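Local coordinates for phosphoribosylformylglycinamidine synthase 2 (Thermus thermophilus, PDB 3VIU), which belongs to the PurM-like (AIR synthase related) protein family and, in this model, holds adenosine-5'-diphosphate and a magnesium ion, at residues K6-P11 with E30-K35. Numbering follows the deposited sequence.
Sequences KEIGIP and ELLLFK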
ATOM      1  N   LYS A   6      17.827 -11.485 -28.591  1.00 88.02           N
ATOM      2  CA  LYS A   6      16.542 -12.141 -28.411  1.00 85.78           C
ATOM      3  C   LYS A   6      16.681 -13.437 -27.616  1.00 84.10           C
ATOM      4  O   LYS A   6      15.682 -14.069 -27.266  1.00 83.51           O
ATOM      5  CB  LYS A   6      15.904 -12.414 -29.775  1.00 86.08           C
ATOM      6  CG  LYS A   6      15.536 -11.148 -30.541  1.00 85.73           C
ATOM      7  CD  LYS A   6      15.038 -11.463 -31.941  1.00 85.73           C
ATOM      8  CE  LYS A   6      16.125 -12.117 -32.777  1.00 85.60           C
ATOM      9  NZ  LYS A   6      15.673 -12.387 -34.167  1.00 85.42           N
ATOM     10  N   GLU A   7      17.923 -13.825 -27.330  1.00 81.80           N
ATOM     11  CA  GLU A   7      18.187 -15.039 -26.562  1.00 78.93           C
ATOM     12  C   GLU A   7      18.073 -14.768 -25.063  1.00 77.16           C
ATOM     13  O   GLU A   7      17.864 -15.690 -24.271  1.00 76.70           O
ATOM     14  CB  GLU A   7      19.583 -15.583 -26.875  1.00 79.08           C
ATOM     15  CG  GLU A   7      19.966 -16.798 -26.034  1.00 79.51           C
ATOM     16  CD  GLU A   7      21.307 -17.395 -26.426  1.00 80.05           C
ATOM     17  OE1 GLU A   7      22.321 -16.665 -26.384  1.00 80.44           O
ATOM     18  OE2 GLU A   7      21.347 -18.595 -26.773  1.00 79.65           O
ATOM     19  N   ILE A   8      18.212 -13.499 -24.683  1.00 74.68           N
ATOM     20  CA  ILE A   8      18.122 -13.104 -23.280  1.00 71.53           C
ATOM     21  C   ILE A   8      16.723 -12.605 -22.921  1.00 69.44           C
ATOM     22  O   ILE A   8      16.350 -12.578 -21.748  1.00 69.10           O
ATOM     23  CB  ILE A   8      19.154 -12.003 -22.934  1.00 70.50           C
ATOM     24  CG1 ILE A   8      18.894 -10.753 -23.776  1.00 69.48           C
ATOM     25  CG2 ILE A   8      20.564 -12.520 -23.179  1.00 70.15           C
ATOM     26  CD1 ILE A   8      19.811  -9.594 -23.446  1.00 68.97           C
ATOM     27  N   GLY A   9      15.954 -12.209 -23.934  1.00 66.98           N
ATOM     28  CA  GLY A   9      14.604 -11.735 -23.689  1.00 63.75           C
ATOM     29  C   GLY A   9      14.257 -10.376 -24.270  1.00 61.26           C
ATOM     30  O   GLY A   9      13.164  -9.863 -24.029  1.00 60.55           O
ATOM     31  N   ILE A  10      15.173  -9.790 -25.036  1.00 58.95           N
ATOM     32  CA  ILE A  10      14.925  -8.480 -25.630  1.00 56.86           C
ATOM     33  C   ILE A  10      14.306  -8.556 -27.020  1.00 55.08           C
ATOM     34  O   ILE A  10      14.936  -9.019 -27.974  1.00 55.34           O
ATOM     35  CB  ILE A  10      16.216  -7.640 -25.697  1.00 57.06           C
ATOM     36  CG1 ILE A  10      16.638  -7.244 -24.277  1.00 57.63           C
ATOM     37  CG2 ILE A  10      15.997  -6.405 -26.566  1.00 56.45           C
ATOM     38  CD1 ILE A  10      17.860  -6.359 -24.207  1.00 57.87           C
ATOM     39  N   PRO A  11      13.055  -8.087 -27.148  1.00 53.03           N
ATOM     40  CA  PRO A  11      12.274  -8.065 -28.388  1.00 51.47           C
ATOM     41  C   PRO A  11      13.030  -7.457 -29.569  1.00 49.64           C
ATOM     42  O   PRO A  11      13.786  -6.498 -29.408  1.00 48.20           O
ATOM     43  CB  PRO A  11      11.049  -7.237 -28.004  1.00 52.20           C
ATOM     44  CG  PRO A  11      10.875  -7.556 -26.557  1.00 51.92           C
ATOM     45  CD  PRO A  11      12.288  -7.484 -26.042  1.00 52.32           C
ATOM     46  N   GLU A  30      26.304  -4.278 -21.998  1.00 28.57           N
ATOM     47  CA  GLU A  30      25.305  -3.263 -22.304  1.00 30.15           C
ATOM     48  C   GLU A  30      23.951  -3.894 -22.636  1.00 30.18           C
ATOM     49  O   GLU A  30      22.897  -3.371 -22.255  1.00 29.73           O
ATOM     50  CB  GLU A  30      25.797  -2.391 -23.465  1.00 31.13           C
ATOM     51  CG  GLU A  30      26.986  -1.514 -23.088  1.00 33.32           C
ATOM     52  CD  GLU A  30      27.592  -0.773 -24.264  1.00 35.55           C
ATOM     53  OE1 GLU A  30      28.304   0.227 -24.025  1.00 35.25           O
ATOM     54  OE2 GLU A  30      27.368  -1.194 -25.422  1.00 37.33           O
ATOM     55  N   LEU A  31      23.980  -5.025 -23.336  1.00 29.33           N
ATOM     56  CA  LEU A  31      22.747  -5.705 -23.695  1.00 29.13           C
ATOM     57  C   LEU A  31      22.035  -6.131 -22.414  1.00 28.48           C
ATOM     58  O   LEU A  31      20.833  -5.907 -22.252  1.00 28.29           O
ATOM     59  CB  LEU A  31      23.038  -6.936 -24.556  1.00 30.19           C
ATOM     60  CG  LEU A  31      22.176  -7.126 -25.812  1.00 32.00           C
ATOM     61  CD1 LEU A  31      22.418  -8.517 -26.361  1.00 32.18           C
ATOM     62  CD2 LEU A  31      20.701  -6.951 -25.496  1.00 30.67           C
ATOM     63  N   LEU A  32      22.786  -6.746 -21.505  1.00 26.40           N
ATOM     64  CA  LEU A  32      22.231  -7.202 -20.239  1.00 24.74           C
ATOM     65  C   LEU A  32      21.642  -6.038 -19.439  1.00 24.71           C
ATOM     66  O   LEU A  32      20.646  -6.207 -18.736  1.00 24.58           O
ATOM     67  CB  LEU A  32      23.311  -7.940 -19.432  1.00 23.29           C
ATOM     68  CG  LEU A  32      23.326  -9.478 -19.521  1.00 23.62           C
ATOM     69  CD1 LEU A  32      22.866  -9.944 -20.883  1.00 23.94           C
ATOM     70  CD2 LEU A  32      24.726  -9.999 -19.231  1.00 21.27           C
ATOM     71  N   LEU A  33      22.244  -4.857 -19.556  1.00 24.09           N
ATOM     72  CA  LEU A  33      21.741  -3.687 -18.846  1.00 24.41           C
ATOM     73  C   LEU A  33      20.345  -3.309 -19.363  1.00 25.70           C
ATOM     74  O   LEU A  33      19.428  -3.034 -18.579  1.00 25.79           O
ATOM     75  CB  LEU A  33      22.701  -2.500 -19.018  1.00 23.64           C
ATOM     76  CG  LEU A  33      24.127  -2.620 -18.451  1.00 25.07           C
ATOM     77  CD1 LEU A  33      24.880  -1.317 -18.688  1.00 24.12           C
ATOM     78  CD2 LEU A  33      24.089  -2.935 -16.962  1.00 20.16           C
ATOM     79  N   PHE A  34      20.185  -3.293 -20.684  1.00 25.04           N
ATOM     80  CA  PHE A  34      18.898  -2.952 -21.271  1.00 27.24           C
ATOM     81  C   PHE A  34      17.822  -3.978 -20.941  1.00 28.56           C
ATOM     82  O   PHE A  34      16.696  -3.616 -20.606  1.00 28.31           O
ATOM     83  CB  PHE A  34      19.014  -2.804 -22.787  1.00 25.01           C
ATOM     84  CG  PHE A  34      19.523  -1.463 -23.221  1.00 25.87           C
ATOM     85  CD1 PHE A  34      20.865  -1.278 -23.538  1.00 27.06           C
ATOM     86  CD2 PHE A  34      18.664  -0.371 -23.290  1.00 23.46           C
ATOM     87  CE1 PHE A  34      21.341  -0.020 -23.918  1.00 25.68           C
ATOM     88  CE2 PHE A  34      19.128   0.881 -23.664  1.00 23.82           C
ATOM     89  CZ  PHE A  34      20.469   1.059 -23.980  1.00 24.18           C
ATOM     90  N   LYS A  35      18.166  -5.257 -21.035  1.00 30.77           N
ATOM     91  CA  LYS A  35      17.205  -6.307 -20.739  1.00 32.50           C
ATOM     92  C   LYS A  35      16.517  -6.016 -19.409  1.00 32.32           C
ATOM     93  O   LYS A  35      15.302  -6.163 -19.286  1.00 33.79           O
ATOM     94  CB  LYS A  35      17.892  -7.677 -20.677  1.00 34.34           C
ATOM     95  CG  LYS A  35      16.924  -8.827 -20.382  1.00 40.40           C
ATOM     96  CD  LYS A  35      17.636 -10.155 -20.124  1.00 45.00           C
ATOM     97  CE  LYS A  35      18.467 -10.112 -18.840  1.00 48.75           C
ATOM     98  NZ  LYS A  35      19.051 -11.444 -18.480  1.00 50.06           N
TER
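This is an apolar contact inside the small helical N-terminal region that matches the amidotransferase linker family: the end of helix 2-8 and the turn after it lie against one flank of helix 28-37. Two isoleucines, Ile-8 and Ile-10, carry it from one side, meeting Leu-31, Leu-32 and the aliphatic part of Lys-35. Ile-8 holds CG1 in the crowded position between backbone N and carbonyl carbon (chi1 61°), and its extended chi2 sends CD1 obliquely across Leu-31, 3.5 Å from Leu-31 CD2. Ile-8 CD1 also lies 4.0 Å from Leu-32 CD1, so Ile-8 touches two consecutive leucines. Ile-10, with CG1 anti to its carbonyl carbon, brings CG1 to 3.7 Å from Lys-35 CA. Ile-10 CD1 sits 3.4 Å from Lys-35 N and 4.0 Å from Phe-34 CB, against the helix backbone; the hydrogen of that amide nitrogen is used in the bond to Leu-31 O. Lys-35 runs past Ile-8 with CG anti to its own N, putting CD 3.7 Å from Ile-8 CB and 3.2 Å from Ile-8 O, before bending at chi3 (66°). Between the isoleucines, Gly-9 takes a positive phi (127°) as the chain leaves the helix, and both isoleucine side chains start toward helix 28-37. Helix 12-22, with Pro-11 at its N-cap position, adds Tyr-15 against Ile-10 and Ile-18 against Phe-34, whose ring also meets Trp-38 edge-to-face. Leu-32 and Leu-33 pack on helix 296-301, and Glu-30 OE1 accepts a hydrogen bond from Glu-354 N in strand 350-356, so helix 28-37 lies between the N-terminal turn and these elements.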